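Local coordinates for HTH-type transcriptional activator ampR (Citrobacter freundii, PDB 3KOS), which regulates expression of the AmpC beta-lactamase gene as a LysR-family transcription factor, of which this chain is the effector-binding domain, at residues Leu106-Arg111 against Val133-Ser138; Asp113-Trp118 against Met150-Ala155; His48-Asp53 against Ile63-Gly68; Gln76-Ala81 against Tyr182-Leu187. All coordinates share one frame; numbering follows the deposited sequence.

The contacts span both lobes of a periplasmic-binding-protein-like fold. Contacts 1 and 2, with centres about 8 Å apart, build one lobe and share direct links: L107 N bonds to V152 O and S109 OG to E114. Contacts 3 and 4, about 9 Å apart, lie in the other, where strand 61-66 pairs with strand 181-187 through R64 O and W183 N. Contact 1 meets contact 3 through D137 and N49, although their centres are about 16 Å apart. Contacts 2 and 4 are about 23 Å apart between centres. MES, probably from crystallisation, lies by S109 and E114 of one lobe and by Y65 and Y182 of the other, and may mark a pocket between them.

Contact 1: residues Leu106-Arg111 against Val133-Ser138; sequences LLRSYR and VMVFDS
The R108 side chain leaves the strand with CG between the backbone N and the carbonyl carbon (chi1 65°) and then runs extended to NE, which takes it across V133 and on to V135. Its CG lies 3.7 Å from V133 CG1, and the guanidinium has V135 CG2 over one face, 3.7 Å from R108 CZ. The guanidinium is also tied back to its own strand, R108 NH1 donating to S109 O at 2.8 Å. V135 sets CG1 anti to the backbone N (chi1 176°), and this branch reaches the Y110 ring, 3.5 Å from Y110 CD1. R108, V133 and V135 thus share one face of a parallel two-strand ladder, whose bonds run M134 N to L106 O, R108 N to M134 O and F136 N to R108 O. The strands belong to a beta-alpha-beta unit with helix 114-121 as the connection. On the other face L107 lies beside selenomethionine M134, with L107 CD2 4.0 Å from M134 CB, while L107 CB meets F136 CE2 at 3.8 Å. Helix 139-147 packs on this side through M142, which touches both L107 and F136. Beyond the ladder a water takes the N-H of Y110 and donates to F136 O at 3.0 Å, joining the two strands where they begin to separate. S109 OG accepts from R111 N in an ST turn and also bonds to E114. The Y110 hydroxyl and D137 OD1 both reach T47 of the second subunit, through its backbone O and its OG1 respectively.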
# COMPACT_ATOMS: atom_id res chain seq x y z
N LEU A 106 -12.42 -2.47 13.70
CA LEU A 106 -11.31 -3.38 13.47
C LEU A 106 -10.80 -3.22 12.05
O LEU A 106 -11.57 -3.01 11.12
CB LEU A 106 -11.73 -4.82 13.74
CG LEU A 106 -12.21 -5.12 15.17
CD1 LEU A 106 -12.72 -6.55 15.28
CD2 LEU A 106 -11.08 -4.88 16.18
N LEU A 107 -9.49 -3.32 11.89
CA LEU A 107 -8.87 -3.29 10.57
C LEU A 107 -8.25 -4.65 10.35
O LEU A 107 -7.57 -5.18 11.23
CB LEU A 107 -7.76 -2.22 10.52
CG LEU A 107 -8.11 -0.86 11.13
CD1 LEU A 107 -6.94 0.12 11.02
CD2 LEU A 107 -9.35 -0.25 10.51
N ARG A 108 -8.49 -5.23 9.18
CA ARG A 108 -7.93 -6.54 8.86
C ARG A 108 -7.60 -6.66 7.37
O ARG A 108 -7.96 -5.80 6.57
CB ARG A 108 -8.90 -7.65 9.26
CG ARG A 108 -10.20 -7.67 8.49
CD ARG A 108 -10.88 -9.02 8.66
NE ARG A 108 -12.22 -9.06 8.09
CZ ARG A 108 -12.50 -9.32 6.82
NH1 ARG A 108 -11.53 -9.54 5.95
NH2 ARG A 108 -13.76 -9.35 6.41
N SER A 109 -6.88 -7.73 7.02
CA SER A 109 -6.59 -8.02 5.62
C SER A 109 -7.77 -8.74 5.00
O SER A 109 -8.80 -8.92 5.64
CB SER A 109 -5.36 -8.91 5.52
OG SER A 109 -5.73 -10.25 5.80
N TYR A 110 -7.61 -9.18 3.75
CA TYR A 110 -8.65 -9.94 3.07
C TYR A 110 -8.91 -11.32 3.69
O TYR A 110 -9.82 -12.02 3.25
CB TYR A 110 -8.31 -10.12 1.60
CG TYR A 110 -8.66 -8.94 0.72
CD1 TYR A 110 -8.31 -7.65 1.06
CD2 TYR A 110 -9.33 -9.14 -0.49
CE1 TYR A 110 -8.62 -6.57 0.23
CE2 TYR A 110 -9.64 -8.08 -1.32
CZ TYR A 110 -9.28 -6.80 -0.95
OH TYR A 110 -9.59 -5.74 -1.79
N ARG A 111 -8.11 -11.71 4.68
CA ARG A 111 -8.40 -12.93 5.44
C ARG A 111 -9.44 -12.69 6.54
O ARG A 111 -9.18 -12.01 7.54
CB ARG A 111 -7.13 -13.51 6.05
CG ARG A 111 -7.43 -14.58 7.08
CD ARG A 111 -6.46 -15.72 6.97
NE ARG A 111 -6.89 -16.85 7.78
CZ ARG A 111 -6.17 -17.96 7.90
NH1 ARG A 111 -5.01 -18.05 7.27
NH2 ARG A 111 -6.61 -18.97 8.65
N VAL A 133 -15.82 -3.12 10.57
CA VAL A 133 -14.54 -3.62 10.07
C VAL A 133 -14.19 -2.96 8.75
O VAL A 133 -15.06 -2.76 7.90
CB VAL A 133 -14.57 -5.15 9.87
CG1 VAL A 133 -13.22 -5.63 9.33
CG2 VAL A 133 -14.87 -5.84 11.18
N MSE A 134 -12.91 -2.64 8.57
CA MSE A 134 -12.41 -2.19 7.28
C MSE A 134 -11.34 -3.16 6.81
O MSE A 134 -10.54 -3.64 7.61
CB MSE A 134 -11.84 -0.77 7.40
CG MSE A 134 -12.73 0.15 8.21
SE MSE A 134 -12.06 1.99 8.22
CE MSE A 134 -12.74 2.38 6.45
N VAL A 135 -11.36 -3.45 5.51
CA VAL A 135 -10.56 -4.53 4.94
C VAL A 135 -9.48 -3.99 4.01
O VAL A 135 -9.76 -3.16 3.15
CB VAL A 135 -11.48 -5.48 4.14
CG1 VAL A 135 -10.67 -6.57 3.46
CG2 VAL A 135 -12.54 -6.09 5.07
N PHE A 136 -8.24 -4.48 4.17
CA PHE A 136 -7.10 -3.91 3.45
C PHE A 136 -6.32 -4.92 2.61
O PHE A 136 -6.03 -6.02 3.07
CB PHE A 136 -6.14 -3.26 4.44
CG PHE A 136 -6.73 -2.09 5.14
CD1 PHE A 136 -6.56 -0.82 4.63
CD2 PHE A 136 -7.50 -2.27 6.28
CE1 PHE A 136 -7.13 0.28 5.26
CE2 PHE A 136 -8.09 -1.17 6.91
CZ PHE A 136 -7.90 0.10 6.40
N ASP A 137 -5.98 -4.53 1.39
CA ASP A 137 -5.20 -5.37 0.50
C ASP A 137 -3.74 -5.40 0.93
O ASP A 137 -3.01 -6.35 0.63
CB ASP A 137 -5.30 -4.87 -0.95
CG ASP A 137 -4.69 -3.49 -1.14
OD1 ASP A 137 -4.88 -2.60 -0.27
OD2 ASP A 137 -4.04 -3.27 -2.18
N SER A 138 -3.31 -4.35 1.63
CA SER A 138 -1.90 -4.23 2.01
C SER A 138 -1.79 -3.77 3.46
O SER A 138 -2.49 -2.85 3.86
CB SER A 138 -1.21 -3.21 1.11
OG SER A 138 0.04 -2.80 1.66
O HOH W 1 -5.02 -8.68 2.14

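Contact 2: residues Asp113-Trp118 against Met150-Ala155; sequences DEWALW and MGVAIA
I154 projects from its strand toward helix 114-121 and meets three of its residues in turn. I154 CB lies 3.8 Å from W115 CZ2, at the benzene part of the indole. From there the side chain forks. The CG2 branch sits over one face of W115 and makes a CH-pi contact with the five-membered ring, its carbon 3.9 Å from the ring centroid and 26° off the normal; the same methyl touches E114 OE1. The other branch, with CG1 anti to the backbone N (chi1 -174°), carries the chain away from W115 to W118, and I154 CD1 ends 3.6 Å from W118 CB, close to the root of that indole. The far rim of W115 is met by V152, whose CG1 lies 3.7 Å from W115 CH2. All this is buried, and the polar atoms in it have partners: W115 NE1 donates to L107 O, which helps fix the turn of the indole whose face carries I154 CG2, and W118 NE1 bonds to T175 O. E114 OE2, already engaged by S109, weakly accepts from a water that also donates to I154 O at 2.7 Å, so carboxylate and strand are bridged as well as packed. The helix crosses the strand almost perpendicularly, at 83°, with their axes 10.0 Å apart. M83 and P85 of the adjacent strand 73-86 line the same interface, whereas A153 and A155 point to the reverse side of the strand and pack on helix 139-147, leaving strand 153-156 between two helical layers.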
# COMPACT_ATOMS: atom_id res chain seq x y z
N ASP A 113 -10.88 -14.25 9.03
CA ASP A 113 -10.93 -14.72 10.41
C ASP A 113 -9.73 -14.32 11.28
O ASP A 113 -9.53 -14.89 12.35
CB ASP A 113 -11.13 -16.24 10.45
CG ASP A 113 -10.01 -17.00 9.77
OD1 ASP A 113 -9.06 -16.36 9.26
OD2 ASP A 113 -10.07 -18.25 9.73
N GLU A 114 -8.93 -13.36 10.82
CA GLU A 114 -7.75 -12.94 11.60
C GLU A 114 -8.12 -12.51 13.03
O GLU A 114 -7.46 -12.91 14.00
CB GLU A 114 -7.02 -11.80 10.90
CG GLU A 114 -6.30 -12.22 9.63
CD GLU A 114 -5.76 -11.03 8.85
OE1 GLU A 114 -6.29 -9.91 9.02
OE2 GLU A 114 -4.82 -11.23 8.06
N TRP A 115 -9.15 -11.69 13.15
CA TRP A 115 -9.57 -11.22 14.47
C TRP A 115 -10.20 -12.34 15.30
O TRP A 115 -9.94 -12.45 16.50
CB TRP A 115 -10.49 -10.00 14.37
CG TRP A 115 -9.70 -8.74 14.22
CD1 TRP A 115 -9.58 -7.97 13.10
CD2 TRP A 115 -8.87 -8.14 15.22
NE1 TRP A 115 -8.73 -6.91 13.35
CE2 TRP A 115 -8.29 -6.99 14.64
CE3 TRP A 115 -8.57 -8.46 16.55
CZ2 TRP A 115 -7.43 -6.15 15.36
CZ3 TRP A 115 -7.72 -7.63 17.26
CH2 TRP A 115 -7.15 -6.49 16.66
N ALA A 116 -11.01 -13.18 14.67
CA ALA A 116 -11.59 -14.32 15.35
C ALA A 116 -10.47 -15.19 15.93
O ALA A 116 -10.55 -15.64 17.07
CB ALA A 116 -12.47 -15.13 14.40
N LEU A 117 -9.43 -15.42 15.14
CA LEU A 117 -8.33 -16.28 15.57
C LEU A 117 -7.50 -15.65 16.68
O LEU A 117 -7.13 -16.34 17.63
CB LEU A 117 -7.45 -16.67 14.38
CG LEU A 117 -8.18 -17.55 13.35
CD1 LEU A 117 -7.41 -17.65 12.05
CD2 LEU A 117 -8.46 -18.94 13.93
N TRP A 118 -7.20 -14.36 16.59
CA TRP A 118 -6.43 -13.73 17.66
C TRP A 118 -7.21 -13.72 18.98
O TRP A 118 -6.66 -14.06 20.03
CB TRP A 118 -5.97 -12.31 17.29
CG TRP A 118 -4.98 -11.78 18.27
CD1 TRP A 118 -3.62 -11.98 18.25
CD2 TRP A 118 -5.25 -11.00 19.42
NE1 TRP A 118 -3.04 -11.36 19.32
CE2 TRP A 118 -4.02 -10.75 20.06
CE3 TRP A 118 -6.42 -10.47 19.98
CZ2 TRP A 118 -3.93 -10.00 21.23
CZ3 TRP A 118 -6.33 -9.73 21.14
CH2 TRP A 118 -5.09 -9.51 21.75
N MSE A 150 -8.09 5.14 12.86
CA MSE A 150 -9.32 4.66 12.24
C MSE A 150 -9.83 3.38 12.92
O MSE A 150 -11.01 3.04 12.83
CB MSE A 150 -9.15 4.42 10.73
CG MSE A 150 -8.78 5.67 9.91
SE MSE A 150 -10.23 7.01 10.04
CE MSE A 150 -11.62 5.98 9.14
N GLY A 151 -8.93 2.66 13.58
CA GLY A 151 -9.30 1.43 14.24
C GLY A 151 -8.06 0.70 14.71
O GLY A 151 -6.95 1.22 14.59
N VAL A 152 -8.25 -0.49 15.25
CA VAL A 152 -7.14 -1.33 15.68
C VAL A 152 -6.81 -2.31 14.57
O VAL A 152 -7.69 -3.02 14.08
CB VAL A 152 -7.50 -2.09 16.97
CG1 VAL A 152 -6.33 -2.99 17.40
CG2 VAL A 152 -7.85 -1.11 18.08
N ALA A 153 -5.55 -2.31 14.15
CA ALA A 153 -5.09 -3.19 13.08
C ALA A 153 -4.54 -4.49 13.65
O ALA A 153 -4.25 -4.59 14.83
CB ALA A 153 -4.00 -2.49 12.29
N ILE A 154 -4.43 -5.50 12.80
CA ILE A 154 -3.66 -6.68 13.16
C ILE A 154 -2.78 -7.03 11.97
O ILE A 154 -3.27 -7.18 10.84
CB ILE A 154 -4.57 -7.86 13.62
CG1 ILE A 154 -3.72 -9.04 14.12
CG2 ILE A 154 -5.54 -8.27 12.50
CD1 ILE A 154 -4.53 -10.13 14.83
N ALA A 155 -1.48 -7.12 12.21
CA ALA A 155 -0.52 -7.22 11.12
C ALA A 155 0.81 -7.78 11.61
O ALA A 155 1.04 -7.88 12.82
CB ALA A 155 -0.32 -5.85 10.46
O HOH W 2 -3.55 -8.65 8.59

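Contact 3: residues His48-Asp53 against Ile63-Gly68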
# COMPACT_ATOMS: atom_id res chain seq x y z
N HIS A 48 3.96 -5.22 -5.08
CA HIS A 48 2.61 -5.70 -5.36
C HIS A 48 1.86 -5.86 -4.04
O HIS A 48 2.44 -5.66 -2.97
CB HIS A 48 2.66 -7.03 -6.15
CG HIS A 48 3.44 -8.13 -5.49
ND1 HIS A 48 2.95 -8.85 -4.43
CD2 HIS A 48 4.66 -8.65 -5.76
CE1 HIS A 48 3.84 -9.76 -4.07
NE2 HIS A 48 4.89 -9.65 -4.86
N ASN A 49 0.57 -6.17 -4.11
CA ASN A 49 -0.22 -6.32 -2.89
C ASN A 49 -0.50 -7.78 -2.55
O ASN A 49 -1.56 -8.12 -1.99
CB ASN A 49 -1.51 -5.48 -2.95
CG ASN A 49 -2.49 -5.97 -4.02
OD1 ASN A 49 -2.20 -6.88 -4.79
ND2 ASN A 49 -3.68 -5.37 -4.04
N ASN A 50 0.45 -8.64 -2.90
CA ASN A 50 0.35 -10.08 -2.65
C ASN A 50 -0.54 -10.84 -3.62
O ASN A 50 -0.57 -12.07 -3.59
CB ASN A 50 -0.08 -10.39 -1.21
CG ASN A 50 0.68 -11.57 -0.64
OD1 ASN A 50 1.91 -11.57 -0.66
ND2 ASN A 50 -0.04 -12.56 -0.13
N ARG A 51 -1.27 -10.11 -4.45
CA ARG A 51 -2.00 -10.72 -5.57
C ARG A 51 -1.25 -10.35 -6.81
O ARG A 51 -1.28 -9.20 -7.26
CB ARG A 51 -3.44 -10.19 -5.67
CG ARG A 51 -4.32 -10.63 -4.55
CD ARG A 51 -4.06 -9.78 -3.33
NE ARG A 51 -5.06 -9.99 -2.30
CZ ARG A 51 -5.04 -9.37 -1.12
NH1 ARG A 51 -4.09 -8.50 -0.84
NH2 ARG A 51 -5.98 -9.64 -0.23
N VAL A 52 -0.57 -11.34 -7.37
CA VAL A 52 0.36 -11.08 -8.45
C VAL A 52 0.49 -12.32 -9.31
O VAL A 52 0.33 -13.44 -8.84
CB VAL A 52 1.73 -10.66 -7.89
CG1 VAL A 52 2.33 -11.79 -7.06
CG2 VAL A 52 2.66 -10.23 -9.00
N ASP A 53 0.76 -12.09 -10.59
CA ASP A 53 0.94 -13.16 -11.55
C ASP A 53 2.34 -13.00 -12.12
O ASP A 53 2.57 -12.18 -13.01
CB ASP A 53 -0.09 -13.01 -12.67
CG ASP A 53 -0.05 -14.17 -13.66
OD1 ASP A 53 1.03 -14.74 -13.87
OD2 ASP A 53 -1.12 -14.49 -14.22
N ILE A 63 8.39 -12.12 -3.98
CA ILE A 63 8.43 -12.21 -2.53
C ILE A 63 7.01 -11.96 -2.06
O ILE A 63 6.39 -10.99 -2.47
CB ILE A 63 9.42 -11.24 -1.91
CG1 ILE A 63 10.85 -11.66 -2.30
CG2 ILE A 63 9.24 -11.22 -0.40
CD1 ILE A 63 11.94 -10.70 -1.83
N ARG A 64 6.49 -12.87 -1.24
CA ARG A 64 5.07 -12.87 -0.91
C ARG A 64 4.81 -13.40 0.49
O ARG A 64 5.67 -14.03 1.11
CB ARG A 64 4.33 -13.75 -1.93
CG ARG A 64 4.68 -15.21 -1.83
CD ARG A 64 4.58 -15.89 -3.19
NE ARG A 64 3.27 -15.67 -3.80
CZ ARG A 64 2.95 -16.07 -5.03
NH1 ARG A 64 1.74 -15.82 -5.52
NH2 ARG A 64 3.84 -16.72 -5.76
N TYR A 65 3.59 -13.15 0.96
CA TYR A 65 3.14 -13.64 2.25
C TYR A 65 2.26 -14.86 2.01
O TYR A 65 1.37 -14.83 1.16
CB TYR A 65 2.30 -12.56 2.94
CG TYR A 65 1.62 -12.97 4.24
CD1 TYR A 65 0.35 -13.53 4.24
CD2 TYR A 65 2.25 -12.77 5.47
CE1 TYR A 65 -0.29 -13.88 5.42
CE2 TYR A 65 1.61 -13.12 6.66
CZ TYR A 65 0.34 -13.67 6.62
OH TYR A 65 -0.30 -14.02 7.78
N GLY A 66 2.50 -15.93 2.76
CA GLY A 66 1.68 -17.12 2.62
C GLY A 66 2.20 -18.33 3.37
O GLY A 66 3.00 -18.20 4.30
N GLY A 67 1.76 -19.50 2.93
CA GLY A 67 2.02 -20.73 3.65
C GLY A 67 3.08 -21.62 3.04
O GLY A 67 3.39 -22.69 3.58
N GLY A 68 3.65 -21.19 1.91
CA GLY A 68 4.74 -21.90 1.28
C GLY A 68 4.30 -23.07 0.39
O GLY A 68 5.14 -23.81 -0.12
O HOH W 3 -0.54 -13.82 -5.56
O HOH W 4 0.89 -16.17 -8.16
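N50 has a left-handed backbone conformation (phi 78°) in the loop after strand 41-48, its CA 5.8 Å from that of R64, and its side chain reaches across to strand 61-66. There the amide grips both polar backbone atoms of Y65: N50 OD1 accepts from Y65 N at 2.8 Å, and N50 ND2 donates to Y65 O at 3.0 Å. Both bonds are nearly straight. H48 steadies the turn from within, its ND1 accepting from N50 N in the plane of the imidazole, while V52 CG1 lies over the centre of one ring face. Toward V52, two waters connect the loop to R64. One donates to V52 O and accepts from R64 NH1 at 2.8 Å; the other links N50 O and V52 N, with a weak bond to the same NH1. The other end of that guanidinium, NH2, binds T185 OG1 on strand 181-187. The amide thus bonds Y65 much as a neighbouring strand would; the loop reaches strand 61-66 although strand 12-19 lies between strands 41-48 and 61-66 in the sheet. Such loops at the carboxyl ends of parallel strands border the ligand cleft in periplasmic-binding-protein-like folds.

Contact 4: residues Gln76-Ala81 against Tyr182-Leu187; sequences QYLCSA and YWITRL
Y77 and W183 meet in an edge-to-face pair, the edge of the tyrosine turned to the face of the indole with planes at 89° and centroids 5.4 Å apart. Y77 CB adds a CH-pi contact over the six-membered ring of W183, 4.0 Å from its centroid. Across the sheet from these two, A81 CB packs 3.5 Å from Y182 CE2, and C79 SG approaches the same ring obliquely. L78 points toward strand 181-187, its CD2 3.7 Å from I184 CG2. Backbone bonds fix these positions. Q76 and I184 form a hydrogen-bonded antiparallel pair and Y77 faces W183, but then the register slips by one in a classic beta bulge: L78 and C79 both oppose Y182. Y182 O accepts from L78 N at 2.8 Å and weakly from C79 N at 3.3 Å, and Y182 N donates to C79 O. The backbone of L78 (psi -61°) departs from the extended form to make this possible. Further out, W183 is steadied by W70, edge-to-face, and by a weak bond from its NE1 to G66 O. I63 and L203 pack on L78, and F199 on I184, so strand 61-66 and helix 194-209 enclose the aliphatic part. F22 meets the Y182 ring, whose hydroxyl binds a sulfonate oxygen of MES, probably from the crystallisation liquor. Y182 O, with one good and one weak bond, together with the turned backbone of L78, takes up the extra residue, while the sulfonate at the tip of Y182 may hint at a site for a polar effector group.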
# COMPACT_ATOMS: atom_id res chain seq x y z
N GLN A 76 11.04 -20.73 -1.07
CA GLN A 76 12.03 -20.72 -0.00
C GLN A 76 11.62 -19.77 1.12
O GLN A 76 11.25 -18.63 0.86
CB GLN A 76 13.42 -20.36 -0.55
CG GLN A 76 14.46 -20.18 0.53
CD GLN A 76 15.87 -20.45 0.04
OE1 GLN A 76 16.25 -20.03 -1.06
NE2 GLN A 76 16.66 -21.16 0.85
N TYR A 77 11.68 -20.25 2.35
CA TYR A 77 11.24 -19.48 3.51
C TYR A 77 12.20 -18.32 3.74
O TYR A 77 13.42 -18.48 3.68
CB TYR A 77 11.20 -20.39 4.74
CG TYR A 77 10.75 -19.76 6.05
CD1 TYR A 77 11.67 -19.17 6.90
CD2 TYR A 77 9.42 -19.79 6.45
CE1 TYR A 77 11.28 -18.60 8.10
CE2 TYR A 77 9.01 -19.25 7.66
CZ TYR A 77 9.95 -18.65 8.48
OH TYR A 77 9.56 -18.10 9.68
N LEU A 78 11.64 -17.13 3.98
CA LEU A 78 12.47 -15.96 4.27
C LEU A 78 12.47 -15.65 5.75
O LEU A 78 13.51 -15.67 6.39
CB LEU A 78 11.99 -14.73 3.48
CG LEU A 78 12.10 -14.83 1.95
CD1 LEU A 78 11.52 -13.58 1.31
CD2 LEU A 78 13.55 -15.05 1.53
N CYS A 79 11.29 -15.36 6.30
CA CYS A 79 11.21 -15.03 7.72
C CYS A 79 9.77 -15.11 8.21
O CYS A 79 8.82 -15.14 7.41
CB CYS A 79 11.79 -13.63 7.99
SG CYS A 79 10.78 -12.25 7.35
N SER A 80 9.61 -15.13 9.52
CA SER A 80 8.28 -15.24 10.12
C SER A 80 7.52 -13.92 10.01
O SER A 80 8.11 -12.87 9.73
CB SER A 80 8.39 -15.68 11.58
OG SER A 80 9.18 -14.76 12.31
N ALA A 81 6.21 -13.98 10.25
CA ALA A 81 5.34 -12.82 10.12
C ALA A 81 4.26 -12.84 11.19
O ALA A 81 3.08 -12.60 10.90
CB ALA A 81 4.72 -12.79 8.71
N TYR A 182 6.84 -14.97 5.29
CA TYR A 182 7.31 -14.42 4.02
C TYR A 182 8.19 -15.43 3.30
O TYR A 182 9.05 -16.06 3.91
CB TYR A 182 8.03 -13.07 4.22
CG TYR A 182 7.05 -11.98 4.64
CD1 TYR A 182 6.20 -11.39 3.71
CD2 TYR A 182 6.96 -11.58 5.96
CE1 TYR A 182 5.28 -10.42 4.09
CE2 TYR A 182 6.05 -10.60 6.36
CZ TYR A 182 5.21 -10.02 5.42
OH TYR A 182 4.29 -9.06 5.81
N TRP A 183 7.93 -15.58 2.01
CA TRP A 183 8.63 -16.56 1.17
C TRP A 183 9.13 -15.89 -0.10
O TRP A 183 8.58 -14.88 -0.54
CB TRP A 183 7.66 -17.66 0.74
CG TRP A 183 7.08 -18.43 1.87
CD1 TRP A 183 6.05 -18.07 2.68
CD2 TRP A 183 7.50 -19.74 2.30
NE1 TRP A 183 5.80 -19.06 3.60
CE2 TRP A 183 6.68 -20.09 3.39
CE3 TRP A 183 8.49 -20.63 1.88
CZ2 TRP A 183 6.81 -21.31 4.06
CZ3 TRP A 183 8.63 -21.84 2.55
CH2 TRP A 183 7.79 -22.16 3.63
N ILE A 184 10.17 -16.47 -0.69
CA ILE A 184 10.55 -16.09 -2.05
C ILE A 184 10.24 -17.27 -2.99
O ILE A 184 10.57 -18.41 -2.68
CB ILE A 184 12.04 -15.64 -2.13
CG1 ILE A 184 12.36 -15.08 -3.53
CG2 ILE A 184 12.98 -16.78 -1.73
CD1 ILE A 184 13.66 -14.25 -3.59
N THR A 185 9.60 -17.00 -4.11
CA THR A 185 9.12 -18.08 -4.96
C THR A 185 9.50 -17.89 -6.43
O THR A 185 9.54 -16.76 -6.94
CB THR A 185 7.58 -18.30 -4.82
OG1 THR A 185 6.86 -17.22 -5.41
CG2 THR A 185 7.20 -18.42 -3.36
N ARG A 186 9.81 -19.01 -7.09
CA ARG A 186 10.11 -19.04 -8.51
C ARG A 186 9.11 -20.00 -9.15
O ARG A 186 8.91 -21.10 -8.65
CB ARG A 186 11.54 -19.57 -8.72
CG ARG A 186 11.95 -19.82 -10.16
CD ARG A 186 13.30 -20.55 -10.25
NE ARG A 186 13.28 -21.86 -9.58
CZ ARG A 186 12.98 -23.00 -10.19
NH1 ARG A 186 12.68 -23.00 -11.48
NH2 ARG A 186 12.98 -24.14 -9.52
N LEU A 187 8.46 -19.58 -10.23
CA LEU A 187 7.64 -20.53 -10.98
C LEU A 187 8.55 -21.68 -11.38
O LEU A 187 9.67 -21.45 -11.81
CB LEU A 187 7.07 -19.88 -12.24
CG LEU A 187 5.91 -18.90 -12.02
CD1 LEU A 187 5.39 -18.40 -13.35
CD2 LEU A 187 4.81 -19.59 -11.22